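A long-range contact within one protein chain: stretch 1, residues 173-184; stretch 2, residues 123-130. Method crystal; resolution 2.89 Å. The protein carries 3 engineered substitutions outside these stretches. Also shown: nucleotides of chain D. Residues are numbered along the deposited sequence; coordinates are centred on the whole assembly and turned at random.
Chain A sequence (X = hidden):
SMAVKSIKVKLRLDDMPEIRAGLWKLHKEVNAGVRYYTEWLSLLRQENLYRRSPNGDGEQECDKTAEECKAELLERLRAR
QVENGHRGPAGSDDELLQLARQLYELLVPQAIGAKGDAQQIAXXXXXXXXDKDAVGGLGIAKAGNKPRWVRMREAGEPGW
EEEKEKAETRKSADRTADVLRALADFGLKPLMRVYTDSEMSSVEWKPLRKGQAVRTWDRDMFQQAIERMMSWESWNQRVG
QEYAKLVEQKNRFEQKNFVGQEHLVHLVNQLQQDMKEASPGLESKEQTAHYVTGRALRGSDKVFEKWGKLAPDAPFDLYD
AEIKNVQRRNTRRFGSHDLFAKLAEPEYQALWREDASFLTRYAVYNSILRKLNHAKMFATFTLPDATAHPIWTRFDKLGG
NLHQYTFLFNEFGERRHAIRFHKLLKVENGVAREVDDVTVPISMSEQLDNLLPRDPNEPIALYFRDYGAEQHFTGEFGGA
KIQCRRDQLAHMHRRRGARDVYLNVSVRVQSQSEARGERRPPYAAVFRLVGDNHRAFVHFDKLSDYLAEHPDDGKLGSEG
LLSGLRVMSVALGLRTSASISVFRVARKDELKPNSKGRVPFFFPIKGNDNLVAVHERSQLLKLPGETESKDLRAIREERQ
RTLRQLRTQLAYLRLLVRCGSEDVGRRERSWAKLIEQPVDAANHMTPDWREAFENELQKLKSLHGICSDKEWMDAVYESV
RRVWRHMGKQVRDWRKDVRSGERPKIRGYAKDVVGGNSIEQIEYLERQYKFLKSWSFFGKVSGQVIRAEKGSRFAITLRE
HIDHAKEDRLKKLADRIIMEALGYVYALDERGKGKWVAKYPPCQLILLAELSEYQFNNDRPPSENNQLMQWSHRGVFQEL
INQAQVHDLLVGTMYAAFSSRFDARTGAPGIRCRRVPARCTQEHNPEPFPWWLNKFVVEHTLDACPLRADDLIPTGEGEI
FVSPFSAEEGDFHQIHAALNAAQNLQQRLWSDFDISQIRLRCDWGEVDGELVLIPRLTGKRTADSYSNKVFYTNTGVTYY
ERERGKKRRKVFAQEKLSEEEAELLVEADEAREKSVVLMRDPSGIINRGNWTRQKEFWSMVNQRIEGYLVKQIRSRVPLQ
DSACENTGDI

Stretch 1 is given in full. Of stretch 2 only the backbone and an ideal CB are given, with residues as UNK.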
ATOM      1  N   ALA A 173     -16.315  40.370   4.090  1.00 75.99           N
ATOM      2  CA  ALA A 173     -15.304  39.780   3.225  1.00 71.88           C
ATOM      3  C   ALA A 173     -15.904  38.863   2.166  1.00 77.14           C
ATOM      4  O   ALA A 173     -15.187  38.026   1.603  1.00 64.75           O
ATOM      5  CB  ALA A 173     -14.274  39.017   4.061  1.00 57.52           C
ATOM      6  N   ASP A 174     -17.197  38.998   1.885  1.00 70.47           N
ATOM      7  CA  ASP A 174     -17.881  38.168   0.898  1.00 61.76           C
ATOM      8  C   ASP A 174     -18.072  39.001  -0.365  1.00 57.59           C
ATOM      9  O   ASP A 174     -18.949  39.867  -0.427  1.00 55.55           O
ATOM     10  CB  ASP A 174     -19.205  37.651   1.453  1.00 62.65           C
ATOM     11  CG  ASP A 174     -19.847  36.610   0.555  1.00 61.79           C
ATOM     12  OD1 ASP A 174     -20.863  36.927  -0.096  1.00 70.57           O
ATOM     13  OD2 ASP A 174     -19.321  35.480   0.488  1.00 60.59           O
ATOM     14  N   ARG A 175     -17.240  38.735  -1.371  1.00 51.58           N
ATOM     15  CA  ARG A 175     -17.284  39.436  -2.646  1.00 32.11           C
ATOM     16  C   ARG A 175     -18.256  38.805  -3.636  1.00 34.42           C
ATOM     17  O   ARG A 175     -18.277  39.207  -4.803  1.00 38.95           O
ATOM     18  CB  ARG A 175     -15.883  39.494  -3.264  1.00 32.10           C
ATOM     19  CG  ARG A 175     -14.840  40.226  -2.430  1.00 36.86           C
ATOM     20  CD  ARG A 175     -15.217  41.682  -2.214  1.00 46.78           C
ATOM     21  NE  ARG A 175     -16.017  41.867  -1.007  1.00 77.32           N
ATOM     22  CZ  ARG A 175     -16.992  42.763  -0.888  1.00 95.42           C
ATOM     23  NH1 ARG A 175     -17.299  43.551  -1.910  1.00 95.27           N
ATOM     24  NH2 ARG A 175     -17.673  42.864   0.247  1.00 99.24           N
ATOM     25  N   THR A 176     -19.053  37.825  -3.202  1.00 38.01           N
ATOM     26  CA  THR A 176     -20.011  37.194  -4.108  1.00 34.85           C
ATOM     27  C   THR A 176     -20.979  38.218  -4.691  1.00 37.41           C
ATOM     28  O   THR A 176     -21.185  38.272  -5.909  1.00 32.81           O
ATOM     29  CB  THR A 176     -20.790  36.102  -3.379  1.00 39.86           C
ATOM     30  OG1 THR A 176     -19.877  35.180  -2.775  1.00 62.08           O
ATOM     31  CG2 THR A 176     -21.679  35.364  -4.357  1.00 33.35           C
ATOM     32  N   ALA A 177     -21.583  39.038  -3.829  1.00 31.74           N
ATOM     33  CA  ALA A 177     -22.600  39.975  -4.290  1.00 32.13           C
ATOM     34  C   ALA A 177     -22.022  40.983  -5.270  1.00 32.37           C
ATOM     35  O   ALA A 177     -22.694  41.380  -6.229  1.00 39.23           O
ATOM     36  CB  ALA A 177     -23.234  40.687  -3.098  1.00 38.97           C
ATOM     37  N   ASP A 178     -20.776  41.406  -5.055  1.00 43.24           N
ATOM     38  CA  ASP A 178     -20.182  42.384  -5.961  1.00 43.82           C
ATOM     39  C   ASP A 178     -19.819  41.751  -7.298  1.00 32.40           C
ATOM     40  O   ASP A 178     -20.070  42.341  -8.356  1.00 43.66           O
ATOM     41  CB  ASP A 178     -18.959  43.033  -5.315  1.00 50.44           C
ATOM     42  CG  ASP A 178     -19.325  43.937  -4.152  1.00 62.17           C
ATOM     43  OD1 ASP A 178     -19.399  43.442  -3.007  1.00 63.57           O
ATOM     44  OD2 ASP A 178     -19.542  45.145  -4.382  1.00 71.96           O
ATOM     45  N   VAL A 179     -19.239  40.550  -7.275  1.00 31.85           N
ATOM     46  CA  VAL A 179     -18.932  39.860  -8.525  1.00 31.43           C
ATOM     47  C   VAL A 179     -20.206  39.610  -9.320  1.00 31.24           C
ATOM     48  O   VAL A 179     -20.248  39.834 -10.536  1.00 31.27           O
ATOM     49  CB  VAL A 179     -18.175  38.548  -8.251  1.00 30.90           C
ATOM     50  CG1 VAL A 179     -18.162  37.685  -9.499  1.00 30.47           C
ATOM     51  CG2 VAL A 179     -16.757  38.844  -7.797  1.00 31.15           C
ATOM     52  N   LEU A 180     -21.264  39.154  -8.647  1.00 31.11           N
ATOM     53  CA  LEU A 180     -22.530  38.921  -9.334  1.00 31.01           C
ATOM     54  C   LEU A 180     -23.058  40.204  -9.958  1.00 38.75           C
ATOM     55  O   LEU A 180     -23.455  40.220 -11.130  1.00 46.94           O
ATOM     56  CB  LEU A 180     -23.555  38.337  -8.366  1.00 30.93           C
ATOM     57  CG  LEU A 180     -23.307  36.893  -7.946  1.00 31.15           C
ATOM     58  CD1 LEU A 180     -24.386  36.441  -6.983  1.00 30.47           C
ATOM     59  CD2 LEU A 180     -23.256  36.001  -9.174  1.00 29.98           C
ATOM     60  N   ARG A 181     -23.067  41.295  -9.191  1.00 32.06           N
ATOM     61  CA  ARG A 181     -23.555  42.557  -9.732  1.00 32.62           C
ATOM     62  C   ARG A 181     -22.662  43.054 -10.861  1.00 39.58           C
ATOM     63  O   ARG A 181     -23.153  43.637 -11.832  1.00 45.10           O
ATOM     64  CB  ARG A 181     -23.671  43.600  -8.625  1.00 33.24           C
ATOM     65  CG  ARG A 181     -24.895  43.423  -7.750  1.00 37.14           C
ATOM     66  CD  ARG A 181     -25.095  44.625  -6.843  1.00 69.68           C
ATOM     67  NE  ARG A 181     -24.764  44.336  -5.450  1.00 81.84           N
ATOM     68  CZ  ARG A 181     -25.664  44.057  -4.512  1.00 80.63           C
ATOM     69  NH1 ARG A 181     -25.273  43.811  -3.268  1.00 74.56           N
ATOM     70  NH2 ARG A 181     -26.956  44.029  -4.817  1.00 74.93           N
ATOM     71  N   ALA A 182     -21.351  42.827 -10.758  1.00 44.62           N
ATOM     72  CA  ALA A 182     -20.462  43.183 -11.858  1.00 32.77           C
ATOM     73  C   ALA A 182     -20.799  42.377 -13.106  1.00 32.37           C
ATOM     74  O   ALA A 182     -20.940  42.936 -14.200  1.00 38.64           O
ATOM     75  CB  ALA A 182     -19.004  42.968 -11.455  1.00 32.74           C
ATOM     76  N   LEU A 183     -20.932  41.053 -12.959  1.00 31.76           N
ATOM     77  CA  LEU A 183     -21.369  40.225 -14.079  1.00 36.19           C
ATOM     78  C   LEU A 183     -22.660  40.758 -14.687  1.00 31.69           C
ATOM     79  O   LEU A 183     -22.789  40.844 -15.913  1.00 31.80           O
ATOM     80  CB  LEU A 183     -21.547  38.772 -13.629  1.00 30.83           C
ATOM     81  CG  LEU A 183     -20.268  37.959 -13.394  1.00 34.25           C
ATOM     82  CD1 LEU A 183     -20.546  36.703 -12.591  1.00 30.02           C
ATOM     83  CD2 LEU A 183     -19.633  37.590 -14.712  1.00 30.46           C
ATOM     84  N   ALA A 184     -23.617  41.148 -13.843  1.00 32.26           N
ATOM     85  CA  ALA A 184     -24.887  41.652 -14.353  1.00 32.16           C
ATOM     86  C   ALA A 184     -24.692  42.912 -15.186  1.00 32.97           C
ATOM     87  O   ALA A 184     -25.263  43.036 -16.276  1.00 40.70           O
ATOM     88  CB  ALA A 184     -25.848  41.913 -13.196  1.00 35.18           C
ATOM     89  N   UNK A 123     -24.350  24.964  -4.746  1.00 27.89           N
ATOM     90  CA  UNK A 123     -25.691  25.458  -4.443  1.00 28.29           C
ATOM     91  C   UNK A 123     -25.759  26.973  -4.561  1.00 40.15           C
ATOM     92  O   UNK A 123     -26.786  27.529  -4.961  1.00 40.64           O
ATOM     93  CB  UNK A 123     -26.116  25.023  -3.039  1.00 28.29           C
ATOM     94  N   UNK A 124     -24.679  27.659  -4.201  1.00 28.49           N
ATOM     95  CA  UNK A 124     -24.752  29.106  -4.086  1.00 28.83           C
ATOM     96  C   UNK A 124     -24.757  29.771  -5.451  1.00 28.77           C
ATOM     97  O   UNK A 124     -25.377  30.826  -5.619  1.00 50.95           O
ATOM     98  CB  UNK A 124     -23.583  29.632  -3.250  1.00 28.83           C
ATOM     99  N   UNK A 125     -24.115  29.154  -6.446  1.00 28.40           N
ATOM    100  CA  UNK A 125     -23.774  29.853  -7.674  1.00 28.39           C
ATOM    101  C   UNK A 125     -24.494  29.366  -8.924  1.00 28.31           C
ATOM    102  O   UNK A 125     -24.597  30.137  -9.883  1.00 32.32           O
ATOM    103  CB  UNK A 125     -22.265  29.745  -7.903  1.00 28.39           C
ATOM    104  N   UNK A 126     -24.980  28.124  -8.955  1.00 28.15           N
ATOM    105  CA  UNK A 126     -25.522  27.600 -10.207  1.00 28.11           C
ATOM    106  C   UNK A 126     -26.666  28.467 -10.715  1.00 35.83           C
ATOM    107  O   UNK A 126     -26.699  28.845 -11.891  1.00 33.42           O
ATOM    108  CB  UNK A 126     -25.999  26.158 -10.020  1.00 28.11           C
ATOM    109  N   UNK A 127     -27.609  28.810  -9.833  1.00 41.77           N
ATOM    110  CA  UNK A 127     -28.720  29.654 -10.269  1.00 29.16           C
ATOM    111  C   UNK A 127     -28.263  31.071 -10.585  1.00 29.32           C
ATOM    112  O   UNK A 127     -28.581  31.564 -11.682  1.00 30.46           O
ATOM    113  CB  UNK A 127     -29.810  29.688  -9.196  1.00 29.16           C
ATOM    114  N   UNK A 128     -27.519  31.772  -9.718  1.00 29.36           N
ATOM    115  CA  UNK A 128     -27.043  33.109 -10.106  1.00 30.09           C
ATOM    116  C   UNK A 128     -26.208  33.120 -11.376  1.00 34.79           C
ATOM    117  O   UNK A 128     -26.171  34.144 -12.067  1.00 55.69           O
ATOM    118  CB  UNK A 128     -26.219  33.712  -8.967  1.00 30.09           C
ATOM    119  N   UNK A 129     -25.544  32.017 -11.717  1.00 29.00           N
ATOM    120  CA  UNK A 129     -24.744  31.986 -12.933  1.00 28.89           C
ATOM    121  C   UNK A 129     -25.491  31.424 -14.137  1.00 37.78           C
ATOM    122  O   UNK A 129     -25.015  31.580 -15.266  1.00 53.45           O
ATOM    123  CB  UNK A 129     -23.478  31.161 -12.691  1.00 28.89           C
ATOM    124  N   UNK A 130     -26.638  30.777 -13.945  1.00 28.94           N
ATOM    125  CA  UNK A 130     -27.356  30.192 -15.071  1.00 31.14           C
ATOM    126  C   UNK A 130     -28.819  30.588 -15.157  1.00 34.96           C
ATOM    127  O   UNK A 130     -29.418  30.425 -16.227  1.00 37.31           O
ATOM    128  CB  UNK A 130     -27.258  28.667 -14.997  1.00 31.14           C
TER
ATOM    129  P    DT D   6     -32.649  32.153  -6.502  1.00 42.50           P
ATOM    130  OP1  DT D   6     -33.148  33.543  -6.600  1.00 43.85           O
ATOM    131  OP2  DT D   6     -31.492  31.678  -7.306  1.00 30.63           O
ATOM    132  O5'  DT D   6     -32.299  31.849  -4.971  1.00 31.33           O
ATOM    133  C5'  DT D   6     -33.165  32.273  -3.951  1.00 31.95           C
ATOM    134  C4'  DT D   6     -32.712  31.723  -2.618  1.00 31.97           C
ATOM    135  O4'  DT D   6     -32.907  30.303  -2.587  1.00 31.74           O
ATOM    136  C3'  DT D   6     -31.231  31.901  -2.326  1.00 31.56           C
ATOM    137  O3'  DT D   6     -31.019  33.089  -1.600  1.00 31.99           O
ATOM    138  C2'  DT D   6     -30.866  30.660  -1.491  1.00 34.55           C
ATOM    139  C1'  DT D   6     -32.138  29.810  -1.526  1.00 31.61           C
ATOM    140  N1   DT D   6     -31.880  28.366  -1.731  1.00 31.18           N
ATOM    141  C2   DT D   6     -32.143  27.499  -0.703  1.00 31.40           C
ATOM    142  O2   DT D   6     -32.596  27.858   0.368  1.00 37.39           O
ATOM    143  N3   DT D   6     -31.865  26.186  -0.973  1.00 31.02           N
ATOM    144  C4   DT D   6     -31.356  25.666  -2.145  1.00 30.47           C
ATOM    145  O4   DT D   6     -31.142  24.466  -2.288  1.00 30.22           O
ATOM    146  C5   DT D   6     -31.090  26.635  -3.186  1.00 30.28           C
ATOM    147  C7   DT D   6     -30.531  26.192  -4.505  1.00 29.77           C
ATOM    148  C6   DT D   6     -31.364  27.924  -2.933  1.00 30.63           C
ATOM    149  P    DT D   7     -29.534  33.510  -1.157  1.00 32.38           P
ATOM    150  OP1  DT D   7     -29.562  34.964  -0.870  1.00 35.03           O
ATOM    151  OP2  DT D   7     -28.575  32.973  -2.149  1.00 35.00           O
ATOM    152  O5'  DT D   7     -29.327  32.755   0.234  1.00 31.89           O
ATOM    153  C5'  DT D   7     -30.097  33.131   1.350  1.00 32.59           C
ATOM    154  C4'  DT D   7     -29.825  32.210   2.514  1.00 32.71           C
ATOM    155  O4'  DT D   7     -30.122  30.843   2.119  1.00 34.30           O
ATOM    156  C3'  DT D   7     -28.369  32.205   3.007  1.00 32.36           C
ATOM    157  O3'  DT D   7     -28.349  32.221   4.434  1.00 34.83           O
ATOM    158  C2'  DT D   7     -27.833  30.890   2.451  1.00 36.70           C
ATOM    159  C1'  DT D   7     -29.070  30.019   2.544  1.00 39.53           C
ATOM    160  N1   DT D   7     -29.010  28.814   1.681  1.00 40.70           N
ATOM    161  C2   DT D   7     -29.309  27.586   2.223  1.00 41.61           C
ATOM    162  O2   DT D   7     -29.635  27.428   3.386  1.00 44.01           O
ATOM    163  N3   DT D   7     -29.209  26.538   1.352  1.00 30.76           N
ATOM    164  C4   DT D   7     -28.848  26.594   0.022  1.00 30.27           C
ATOM    165  O4   DT D   7     -28.785  25.596  -0.678  1.00 33.43           O
ATOM    166  C5   DT D   7     -28.547  27.908  -0.486  1.00 30.28           C
ATOM    167  C7   DT D   7     -28.137  28.084  -1.916  1.00 29.85           C
ATOM    168  C6   DT D   7     -28.633  28.944   0.361  1.00 31.52           C

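The two helices run nearly parallel, their axes 11.1 Å apart at closest approach and their directions 16° apart.

Position 123 has no part of stretch 1 within reach of its CB, but thymidine DT6 of chain D lies nearby, its base offering the acceptor O4. A long side chain ending in a donor would suit, as lysine, arginine or glutamine could provide. The residue is Arg 123, whose NH1 makes a weak hydrogen bond of 2.9 Å to O4 of DT6.

At position 124 the CA-to-CB bond points toward stretch 1, yet nothing there lies within 5.5 Å of the ideal CB. Farther out wait the carboxylate of Asp 174 and the hydroxyl of Thr 176, which together favour a long, positively charged chain; a long neutral donor is also conceivable. Lys 124 answers with all four chi angles in t, the extended form that gives it the most reach. Its NZ donates a hydrogen bond to Thr 176 OG1 at 3.1 Å and a weak one to Asp 174 OD2 at 3.2 Å, the latter part of a salt bridge.

At position 125 the CA-to-CB bond points sideways. The methyl CG2 of Thr 176 invites something large and apolar, aromatic or a long flexible chain such as methionine. Phe 125 turns its end nearer than its CB suggests, and CZ packs 3.6 Å from Thr 176 CG2.

Position 126 is out of reach of stretch 1, which sets no preference; it is Leu 126. Position 127 is also out of reach, but the DT6 phosphate crowds its CB, so a small residue suits: Ser 127, its CB 3.3 Å from DT6 OP2.

Position 128 comes closest in backbone, and its ideal CB is already 3.7 Å from Leu 180 CD2. A compact apolar residue, alanine, valine or proline, fits. Its phi of -58° admits proline, and its N has no bond to the turn before, so a residue without an amide hydrogen forfeits nothing there. Pro 128 places CB 3.9 Å from Leu 180 CD2.

At position 129 the CA-to-CB bond points sideways, but Leu 180 and Leu 183 present methyls beyond it, suiting leucine, isoleucine or methionine. Leu 129 extends CD2 to 4.2 Å from Leu 180 CD2 and 4.0 Å from Leu 183 CD1, bridging successive turns.

Position 130 is out of reach and little constrained by stretch 1; it is Ala 130.

Stretch 2 (123-130) RKFLSPLA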
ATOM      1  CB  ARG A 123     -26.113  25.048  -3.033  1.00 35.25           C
ATOM      2  CG  ARG A 123     -26.524  23.620  -2.882  1.00 28.52           C
ATOM      3  CD  ARG A 123     -27.949  23.429  -3.275  1.00 28.83           C
ATOM      4  NE  ARG A 123     -28.194  22.036  -3.607  1.00 28.74           N
ATOM      5  CZ  ARG A 123     -29.357  21.578  -4.036  1.00 29.02           C
ATOM      6  NH1 ARG A 123     -30.372  22.417  -4.167  1.00 29.40           N
ATOM      7  NH2 ARG A 123     -29.504  20.294  -4.324  1.00 32.71           N
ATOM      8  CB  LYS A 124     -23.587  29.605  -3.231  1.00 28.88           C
ATOM      9  CG  LYS A 124     -23.608  31.074  -2.884  1.00 29.33           C
ATOM     10  CD  LYS A 124     -22.434  31.399  -1.972  1.00 29.44           C
ATOM     11  CE  LYS A 124     -22.400  32.871  -1.611  1.00 46.43           C
ATOM     12  NZ  LYS A 124     -21.231  33.206  -0.760  1.00 46.10           N
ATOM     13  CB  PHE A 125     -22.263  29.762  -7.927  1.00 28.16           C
ATOM     14  CG  PHE A 125     -21.453  30.719  -7.105  1.00 28.38           C
ATOM     15  CD1 PHE A 125     -20.880  30.316  -5.910  1.00 29.18           C
ATOM     16  CD2 PHE A 125     -21.259  32.021  -7.530  1.00 28.69           C
ATOM     17  CE1 PHE A 125     -20.130  31.197  -5.153  1.00 28.62           C
ATOM     18  CE2 PHE A 125     -20.514  32.908  -6.779  1.00 28.97           C
ATOM     19  CZ  PHE A 125     -19.947  32.496  -5.588  1.00 28.94           C
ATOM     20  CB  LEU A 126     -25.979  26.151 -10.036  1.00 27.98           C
ATOM     21  CG  LEU A 126     -26.512  25.527 -11.330  1.00 28.01           C
ATOM     22  CD1 LEU A 126     -25.495  25.690 -12.438  1.00 27.85           C
ATOM     23  CD2 LEU A 126     -26.842  24.064 -11.145  1.00 37.62           C
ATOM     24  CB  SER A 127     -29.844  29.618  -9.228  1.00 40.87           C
ATOM     25  OG  SER A 127     -30.795  28.612  -9.542  1.00 42.73           O
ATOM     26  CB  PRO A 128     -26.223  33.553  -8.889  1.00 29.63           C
ATOM     27  CG  PRO A 128     -26.805  32.806  -7.760  1.00 29.64           C
ATOM     28  CD  PRO A 128     -27.166  31.469  -8.319  1.00 29.32           C
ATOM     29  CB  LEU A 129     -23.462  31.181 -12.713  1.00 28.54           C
ATOM     30  CG  LEU A 129     -22.470  31.659 -11.649  1.00 28.54           C
ATOM     31  CD1 LEU A 129     -21.302  30.705 -11.584  1.00 28.22           C
ATOM     32  CD2 LEU A 129     -21.989  33.061 -11.937  1.00 28.89           C
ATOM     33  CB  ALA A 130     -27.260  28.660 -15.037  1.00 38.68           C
TER
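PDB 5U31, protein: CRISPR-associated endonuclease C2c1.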